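Local coordinates for protein putative ring-cleaving dioxygenase MhqO (Bacillus subtilis subsp. subtilis, PDB 3OAJ) that probably opens the rings of aromatic compounds as an iron(II)-dependent extradiol dioxygenase, and holds a zinc ion in this crystal form, at residues S84-K89 and V130-G135; N250-I255 and L264-T269. One frame throughout, in Å; residues are numbered along the deposited sequence.

In the fold
Both interactions join neighbouring strands inside VOC βαβββ modules, but on different sheets. Interaction 1 comes first along the chain and lies in the first VOC range, where strands 79-87 and 126-131 run parallel as first and last strands of one module. Interaction 2 is the hairpin of strands 253-258 and 264-269 in the second range; its sheet also holds strands 9-16 and 215-223, which supply the other two protein ligands of the metal. The centres of interactions 1 and 2 are about 25 Å apart, on opposite sides of the chain's centre. Nearest atoms of interactions 1 and 2 are about 14 Å apart. Interaction 2 thus supplies one ligand of the metal site, while interaction 1 ties together the ends of strands in the sheet without metal ligands.

Interaction 1: S84-K89 and V130-G135; sequences SYVVPK and VEREEG
V86 pairs with V130 and V87 with E131 in a parallel ladder, bonded in turn by V130 N to Y85 O, V87 N to V130 O (2.9 Å) and R132 N to V87 O. These are the first and last strands of a VOC βαβββ module, and the ladder lies where both are ending. Branched valines suit such extended backbone. V86 CG2, anti to its own backbone nitrogen (CG1 has chi1 67°), packs 3.5 Å from R132 CB, and the arginine's aliphatic stem crosses the valine at about a right angle. The stem is extended from CG to NE, and the guanidinium folds over V130, whose CG1 lies 3.7 Å from its plane beneath the centre. The charged end is held by a salt bridge to E114 and by the carbonyl of G155, and a water links R132 NH2 to S84 OG, which also bonds E128. On the face of V87 and E131, the lysine chain of K89 bends at chi2 and chi3, both near -60°, and comes back over the glutamate. In the conformer described, one of two for E131, K89 NZ reaches E131 OE1 at 3.0 Å, on the anti side and 21° out of the carboxylate plane. The same carboxylate accepts the backbone N-H groups of G90 and M92, where helix 92-101 begins. One glutamate therefore gathers a lysine ammonium and two amides, which would be expected to stabilise its negative charge and to fasten the strand end to the turn leading into the helix.

Interaction 2: N250-I255 and L264-T269; sequences NYFNAI and LFEIAT. With ZN (zinc ion), chain C.
The F252 ring and the E266 carboxylate meet with their planes 49° apart, F252 CE1 lying 3.5 Å from E266 OE2 in an oblique approach. A268 CB comes to the same flank of the ring, 3.8 Å from F252 CD1. Elsewhere the ring of H10 meets that of F252 edge-to-face, and the ring of H11 meets it with planes inclined at about 40°. A flat apolar ring suits this place, packed against the carboxylate and both histidine rings. The carboxylate is used through one oxygen: E266 OE1 binds zinc at 1.8 Å, whereas OE2 stays 3.0 Å from the metal. E266 OE2 also lies close against A254 CB (3.1 Å), where a small methyl fits. CG stands anti to the backbone nitrogen (chi1 170°) and the chain beyond is extended, which carries the carboxylate from the strand to the metal. H11 and H218 are the other protein ligands, giving the two-histidine, one-carboxylate site of extradiol dioxygenases, predicted to hold iron(II) in the working enzyme. The strands beneath form the antiparallel hairpin that closes a VOC βαβββ module. Here A254 and A268 make a non-hydrogen-bonded pair and I255 and I267 a hydrogen-bonded one, joined by two backbone bonds, I255 N to I267 O and I267 N to I255 O. On the face of the isoleucines, I255 CG1 lies 3.6 Å from I267 CB; the two side chains run side by side under helix 226-238, where W232 touches I267 and Q233 touches I255. At the far end T269 OG1 takes the N-H of N253 (N to OG1 3.0 Å) and also bonds the carbonyl of P271, while T269 N bonds N253 O.

Interaction 1: S84-K89 and V130-G135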
ATOM      1  N   SER A  84       6.645  -2.319   3.504  1.00  9.97           N
ATOM      2  CA  SER A  84       7.296  -2.045   4.794  1.00 10.40           C
ATOM      3  C   SER A  84       6.343  -1.252   5.674  1.00 10.47           C
ATOM      4  O   SER A  84       5.793  -0.246   5.219  1.00 11.61           O
ATOM      5  CB  SER A  84       8.595  -1.261   4.538  1.00 11.60           C
ATOM      6  OG  SER A  84       9.492  -1.330   5.629  1.00 13.96           O
ATOM      7  N   TYR A  85       6.127  -1.723   6.913  1.00 10.10           N
ATOM      8  CA  TYR A  85       5.286  -1.054   7.901  1.00 10.16           C
ATOM      9  C   TYR A  85       6.142  -0.551   9.056  1.00 10.06           C
ATOM     10  O   TYR A  85       6.978  -1.289   9.587  1.00 11.52           O
ATOM     11  CB  TYR A  85       4.212  -2.018   8.427  1.00 10.17           C
ATOM     12  CG  TYR A  85       3.180  -2.357   7.385  1.00 10.35           C
ATOM     13  CD1 TYR A  85       2.181  -1.439   7.041  1.00 10.24           C
ATOM     14  CD2 TYR A  85       3.231  -3.565   6.687  1.00 10.99           C
ATOM     15  CE1 TYR A  85       1.237  -1.744   6.053  1.00 10.77           C
ATOM     16  CE2 TYR A  85       2.290  -3.876   5.710  1.00 10.89           C
ATOM     17  CZ  TYR A  85       1.290  -2.953   5.403  1.00 10.44           C
ATOM     18  OH  TYR A  85       0.387  -3.248   4.414  1.00 11.79           O
ATOM     19  N   VAL A  86       5.952   0.709   9.428  1.00  9.62           N
ATOM     20  CA  VAL A  86       6.725   1.325  10.501  1.00 10.05           C
ATOM     21  C   VAL A  86       5.953   1.338  11.817  1.00 10.17           C
ATOM     22  O   VAL A  86       4.745   1.621  11.856  1.00 10.26           O
ATOM     23  CB  VAL A  86       7.263   2.720  10.059  1.00 10.54           C
ATOM     24  CG1 VAL A  86       6.124   3.710   9.854  1.00 13.08           C
ATOM     25  CG2 VAL A  86       8.303   3.272  11.047  1.00 12.98           C
ATOM     26  N   VAL A  87       6.671   0.989  12.883  1.00 10.42           N
ATOM     27  CA  VAL A  87       6.120   0.984  14.235  1.00 10.47           C
ATOM     28  C   VAL A  87       6.975   1.872  15.153  1.00 10.87           C
ATOM     29  O   VAL A  87       8.102   2.233  14.781  1.00 11.93           O
ATOM     30  CB  VAL A  87       6.003  -0.469  14.813  1.00 10.56           C
ATOM     31  CG1 VAL A  87       5.078  -1.336  13.934  1.00 11.11           C
ATOM     32  CG2 VAL A  87       7.395  -1.112  14.949  1.00 11.79           C
ATOM     33  N   PRO A  88       6.447   2.239  16.333  1.00 11.08           N
ATOM     34  CA  PRO A  88       7.248   3.069  17.233  1.00 11.27           C
ATOM     35  C   PRO A  88       8.552   2.422  17.712  1.00 11.42           C
ATOM     36  O   PRO A  88       8.667   1.193  17.748  1.00 11.08           O
ATOM     37  CB  PRO A  88       6.315   3.282  18.418  1.00 11.11           C
ATOM     38  CG  PRO A  88       4.938   3.161  17.835  1.00 10.95           C
ATOM     39  CD  PRO A  88       5.088   2.025  16.866  1.00 10.34           C
ATOM     40  N   LYS A  89       9.521   3.256  18.101  1.00 11.89           N
ATOM     41  CA  LYS A  89      10.765   2.730  18.666  1.00 12.71           C
ATOM     42  C   LYS A  89      10.429   1.893  19.894  1.00 12.48           C
ATOM     43  O   LYS A  89       9.630   2.304  20.741  1.00 12.89           O
ATOM     44  CB  LYS A  89      11.765   3.848  19.003  1.00 14.81           C
ATOM     45  CG  LYS A  89      12.575   4.421  17.803  1.00 21.04           C
ATOM     46  CD  LYS A  89      13.399   3.376  16.979  1.00 20.52           C
ATOM     47  CE  LYS A  89      14.462   2.616  17.795  1.00 22.58           C
ATOM     48  NZ  LYS A  89      15.036   1.450  17.023  1.00 22.60           N
ATOM     49  N   VAL A 130       9.542  -2.377  10.750  1.00 10.04           N
ATOM     50  CA  VAL A 130      10.740  -1.675  11.196  1.00  9.67           C
ATOM     51  C   VAL A 130      10.330  -0.610  12.197  1.00 10.14           C
ATOM     52  O   VAL A 130       9.227  -0.080  12.092  1.00 10.98           O
ATOM     53  CB  VAL A 130      11.495  -1.044   9.995  1.00 10.18           C
ATOM     54  CG1 VAL A 130      10.645   0.017   9.258  1.00 11.40           C
ATOM     55  CG2 VAL A 130      12.854  -0.498  10.412  1.00 10.72           C
ATOM     56  N   GLU A 131      11.216  -0.317  13.150  1.00 10.03           N
ATOM     57  CA  GLU A 131      10.968   0.694  14.181  0.50 10.65           C
ATOM     58  C   GLU A 131      11.559   2.021  13.758  1.00 11.23           C
ATOM     59  O   GLU A 131      12.740   2.073  13.416  1.00 12.08           O
ATOM     60  CB  GLU A 131      11.665   0.319  15.487  0.50 10.95           C
ATOM     61  CG  GLU A 131      11.140  -0.884  16.211  0.50 12.72           C
ATOM     62  CD  GLU A 131      11.812  -1.030  17.555  0.50 11.20           C
ATOM     63  OE1 GLU A 131      12.672  -0.183  17.874  0.50 13.26           O
ATOM     64  OE2 GLU A 131      11.464  -1.965  18.300  0.50 13.11           O
ATOM     65  N   ARG A 132      10.764   3.096  13.817  1.00 11.29           N
ATOM     66  CA  ARG A 132      11.301   4.454  13.582  1.00 12.26           C
ATOM     67  C   ARG A 132      10.500   5.477  14.370  1.00 12.68           C
ATOM     68  O   ARG A 132       9.279   5.358  14.483  1.00 12.42           O
ATOM     69  CB  ARG A 132      11.297   4.855  12.098  1.00 12.58           C
ATOM     70  CG  ARG A 132      12.058   3.932  11.150  1.00 13.16           C
ATOM     71  CD  ARG A 132      12.070   4.481   9.739  1.00 13.73           C
ATOM     72  NE  ARG A 132      12.781   3.555   8.871  1.00 13.34           N
ATOM     73  CZ  ARG A 132      12.296   3.026   7.746  1.00 12.55           C
ATOM     74  NH1 ARG A 132      11.091   3.386   7.316  1.00 12.93           N
ATOM     75  NH2 ARG A 132      13.031   2.168   7.042  1.00 12.86           N
ATOM     76  N   GLU A 133      11.187   6.478  14.922  1.00 13.84           N
ATOM     77  CA  GLU A 133      10.529   7.555  15.666  1.00 14.54           C
ATOM     78  C   GLU A 133       9.674   8.426  14.746  1.00 13.94           C
ATOM     79  O   GLU A 133       8.570   8.846  15.126  1.00 13.35           O
ATOM     80  CB  GLU A 133      11.560   8.418  16.427  1.00 16.47           C
ATOM     81  CG  GLU A 133      10.946   9.484  17.365  1.00 23.43           C
ATOM     82  CD  GLU A 133      10.273   8.893  18.603  1.00 20.09           C
ATOM     83  OE1 GLU A 133      10.700   7.816  19.075  1.00 24.39           O
ATOM     84  OE2 GLU A 133       9.324   9.524  19.125  1.00 24.93           O
ATOM     85  N   GLU A 134      10.178   8.674  13.535  1.00 14.46           N
ATOM     86  CA  GLU A 134       9.461   9.518  12.563  1.00 14.92           C
ATOM     87  C   GLU A 134       8.085   8.928  12.223  1.00 13.93           C
ATOM     88  O   GLU A 134       7.934   7.698  12.124  1.00 13.79           O
ATOM     89  CB  GLU A 134      10.304   9.708  11.289  1.00 17.24           C
ATOM     90  CG  GLU A 134       9.729  10.735  10.312  1.00 21.33           C
ATOM     91  CD  GLU A 134      10.599  10.992   9.079  1.00 20.19           C
ATOM     92  OE1 GLU A 134      11.182  10.038   8.523  1.00 22.02           O
ATOM     93  OE2 GLU A 134      10.676  12.169   8.656  1.00 22.84           O
ATOM     94  N   GLY A 135       7.098   9.810  12.041  1.00 12.82           N
ATOM     95  CA  GLY A 135       5.734   9.407  11.675  1.00 12.71           C
ATOM     96  C   GLY A 135       4.810   9.446  12.876  1.00 12.72           C
ATOM     97  O   GLY A 135       5.175   8.968  13.957  1.00 12.59           O
TER
HETATM   98  O   HOH W   1      11.324   0.788   5.271  1.00 13.67           O
HETATM   99  O   HOH W   2       8.748   6.004  18.833  1.00 15.30           O

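Interaction 2: N250-I255 and L264-T269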
ATOM      1  N   ASN A 250     -13.125   8.671  -6.150  1.00 15.30           N
ATOM      2  CA  ASN A 250     -13.991   9.093  -5.039  1.00 16.47           C
ATOM      3  C   ASN A 250     -13.200   9.597  -3.841  1.00 15.16           C
ATOM      4  O   ASN A 250     -13.449  10.694  -3.363  1.00 16.24           O
ATOM      5  CB  ASN A 250     -14.974   7.973  -4.626  1.00 19.37           C
ATOM      6  CG  ASN A 250     -16.172   8.484  -3.826  1.00 25.09           C
ATOM      7  OD1 ASN A 250     -16.264   9.660  -3.479  1.00 22.86           O
ATOM      8  ND2 ASN A 250     -17.104   7.585  -3.539  1.00 22.90           N
ATOM      9  N   TYR A 251     -12.240   8.810  -3.364  1.00 13.07           N
ATOM     10  CA  TYR A 251     -11.482   9.178  -2.148  1.00 12.46           C
ATOM     11  C   TYR A 251     -10.159   9.851  -2.500  1.00 11.83           C
ATOM     12  O   TYR A 251      -9.424  10.299  -1.626  1.00 11.08           O
ATOM     13  CB  TYR A 251     -11.322   7.939  -1.254  1.00 12.87           C
ATOM     14  CG  TYR A 251     -12.663   7.248  -1.164  1.00 12.47           C
ATOM     15  CD1 TYR A 251     -12.911   6.038  -1.825  1.00 12.74           C
ATOM     16  CD2 TYR A 251     -13.729   7.872  -0.518  1.00 13.08           C
ATOM     17  CE1 TYR A 251     -14.185   5.455  -1.798  1.00 13.00           C
ATOM     18  CE2 TYR A 251     -14.996   7.298  -0.493  1.00 12.97           C
ATOM     19  CZ  TYR A 251     -15.211   6.092  -1.135  1.00 12.82           C
ATOM     20  OH  TYR A 251     -16.468   5.543  -1.087  1.00 13.87           O
ATOM     21  N   PHE A 252      -9.887   9.918  -3.799  1.00 11.30           N
ATOM     22  CA  PHE A 252      -8.703  10.577  -4.391  1.00 10.85           C
ATOM     23  C   PHE A 252      -8.897  10.500  -5.903  1.00 11.04           C
ATOM     24  O   PHE A 252      -9.697   9.695  -6.376  1.00 11.43           O
ATOM     25  CB  PHE A 252      -7.382   9.879  -3.979  1.00 11.07           C
ATOM     26  CG  PHE A 252      -7.376   8.394  -4.209  1.00 10.39           C
ATOM     27  CD1 PHE A 252      -6.977   7.858  -5.433  1.00 11.46           C
ATOM     28  CD2 PHE A 252      -7.801   7.520  -3.202  1.00 11.93           C
ATOM     29  CE1 PHE A 252      -6.968   6.482  -5.650  1.00 11.02           C
ATOM     30  CE2 PHE A 252      -7.807   6.136  -3.431  1.00 11.33           C
ATOM     31  CZ  PHE A 252      -7.421   5.616  -4.656  1.00 11.91           C
ATOM     32  N   ASN A 253      -8.184  11.354  -6.643  1.00 10.75           N
ATOM     33  CA  ASN A 253      -8.060  11.239  -8.097  1.00 11.02           C
ATOM     34  C   ASN A 253      -6.736  10.536  -8.391  1.00 10.58           C
ATOM     35  O   ASN A 253      -5.777  10.664  -7.625  1.00 11.94           O
ATOM     36  CB  ASN A 253      -8.113  12.619  -8.757  1.00 12.71           C
ATOM     37  CG  ASN A 253      -9.485  13.274  -8.637  1.00 13.83           C
ATOM     38  OD1 ASN A 253     -10.511  12.595  -8.644  1.00 15.26           O
ATOM     39  ND2 ASN A 253      -9.504  14.595  -8.478  1.00 15.19           N
ATOM     40  N   ALA A 254      -6.711   9.775  -9.480  1.00 10.58           N
ATOM     41  CA  ALA A 254      -5.585   8.919  -9.850  1.00 10.39           C
ATOM     42  C   ALA A 254      -5.135   9.100 -11.292  1.00  9.47           C
ATOM     43  O   ALA A 254      -5.959   9.274 -12.176  1.00  9.95           O
ATOM     44  CB  ALA A 254      -5.963   7.466  -9.640  1.00 11.25           C
ATOM     45  N   ILE A 255      -3.815   9.068 -11.504  1.00  9.06           N
ATOM     46  CA  ILE A 255      -3.225   8.816 -12.822  1.00  9.15           C
ATOM     47  C   ILE A 255      -2.251   7.662 -12.674  1.00  9.95           C
ATOM     48  O   ILE A 255      -1.667   7.464 -11.602  1.00 11.24           O
ATOM     49  CB  ILE A 255      -2.503  10.052 -13.416  1.00  9.43           C
ATOM     50  CG1 ILE A 255      -1.389  10.561 -12.482  1.00 10.07           C
ATOM     51  CG2 ILE A 255      -3.519  11.164 -13.676  1.00 10.24           C
ATOM     52  CD1 ILE A 255      -0.589  11.737 -13.052  1.00 11.06           C
ATOM     53  N   LEU A 264       4.026  -0.866 -12.172  1.00 10.91           N
ATOM     54  CA  LEU A 264       2.947   0.087 -12.376  1.00 10.75           C
ATOM     55  C   LEU A 264       2.942   1.113 -11.246  1.00 10.11           C
ATOM     56  O   LEU A 264       2.790   0.752 -10.074  1.00 10.07           O
ATOM     57  CB  LEU A 264       1.604  -0.642 -12.488  1.00 11.47           C
ATOM     58  CG  LEU A 264       0.396   0.273 -12.759  1.00 10.76           C
ATOM     59  CD1 LEU A 264       0.588   1.065 -14.051  1.00 11.86           C
ATOM     60  CD2 LEU A 264      -0.906  -0.539 -12.808  1.00 11.94           C
ATOM     61  N   PHE A 265       3.133   2.382 -11.618  1.00  9.41           N
ATOM     62  CA  PHE A 265       3.112   3.480 -10.658  1.00  9.25           C
ATOM     63  C   PHE A 265       1.803   4.254 -10.807  1.00  9.97           C
ATOM     64  O   PHE A 265       1.158   4.247 -11.867  1.00 10.94           O
ATOM     65  CB  PHE A 265       4.262   4.454 -10.959  1.00  9.81           C
ATOM     66  CG  PHE A 265       5.601   4.087 -10.319  1.00  9.76           C
ATOM     67  CD1 PHE A 265       5.865   2.813  -9.819  1.00 10.42           C
ATOM     68  CD2 PHE A 265       6.622   5.037 -10.278  1.00 10.46           C
ATOM     69  CE1 PHE A 265       7.092   2.503  -9.265  1.00 10.73           C
ATOM     70  CE2 PHE A 265       7.871   4.739  -9.700  1.00 10.58           C
ATOM     71  CZ  PHE A 265       8.104   3.465  -9.202  1.00 10.98           C
ATOM     72  N   GLU A 266       1.449   4.971  -9.753  1.00  9.88           N
ATOM     73  CA  GLU A 266       0.254   5.802  -9.767  1.00 10.12           C
ATOM     74  C   GLU A 266       0.616   7.089  -9.043  1.00 10.19           C
ATOM     75  O   GLU A 266       1.470   7.076  -8.162  1.00 10.80           O
ATOM     76  CB  GLU A 266      -0.879   5.068  -9.038  1.00 10.63           C
ATOM     77  CG  GLU A 266      -2.147   5.911  -8.745  1.00 12.41           C
ATOM     78  CD  GLU A 266      -3.185   5.149  -7.963  1.00 12.11           C
ATOM     79  OE1 GLU A 266      -2.962   3.968  -7.628  1.00 12.49           O
ATOM     80  OE2 GLU A 266      -4.237   5.749  -7.660  1.00 15.04           O
ATOM     81  N   ILE A 267       0.023   8.204  -9.459  1.00  9.46           N
ATOM     82  CA  ILE A 267       0.025   9.417  -8.628  1.00  9.82           C
ATOM     83  C   ILE A 267      -1.416   9.622  -8.173  1.00 10.37           C
ATOM     84  O   ILE A 267      -2.320   9.713  -9.003  1.00 10.88           O
ATOM     85  CB  ILE A 267       0.532  10.671  -9.385  1.00 11.58           C
ATOM     86  CG1 ILE A 267       1.859  10.397 -10.125  1.00 13.98           C
ATOM     87  CG2 ILE A 267       0.569  11.914  -8.435  1.00 12.92           C
ATOM     88  CD1 ILE A 267       3.023  10.054  -9.258  1.00 14.65           C
ATOM     89  N   ALA A 268      -1.608   9.691  -6.857  1.00 10.41           N
ATOM     90  CA  ALA A 268      -2.911   9.865  -6.235  1.00 10.08           C
ATOM     91  C   ALA A 268      -2.908  11.113  -5.376  1.00 10.48           C
ATOM     92  O   ALA A 268      -1.947  11.382  -4.645  1.00 11.05           O
ATOM     93  CB  ALA A 268      -3.242   8.661  -5.371  1.00 10.49           C
ATOM     94  N   THR A 269      -3.998  11.864  -5.445  1.00  9.95           N
ATOM     95  CA  THR A 269      -4.108  13.070  -4.660  1.00 10.17           C
ATOM     96  C   THR A 269      -4.359  12.774  -3.187  1.00 10.57           C
ATOM     97  O   THR A 269      -5.132  11.859  -2.849  1.00 10.20           O
ATOM     98  CB  THR A 269      -5.253  13.966  -5.164  1.00 10.22           C
ATOM     99  OG1 THR A 269      -6.501  13.267  -5.094  1.00 11.69           O
ATOM    100  CG2 THR A 269      -5.009  14.460  -6.588  1.00 11.74           C
TER
HETATM  101 ZN    ZN C 500      -4.087   2.956  -6.672  0.70 17.63          ZN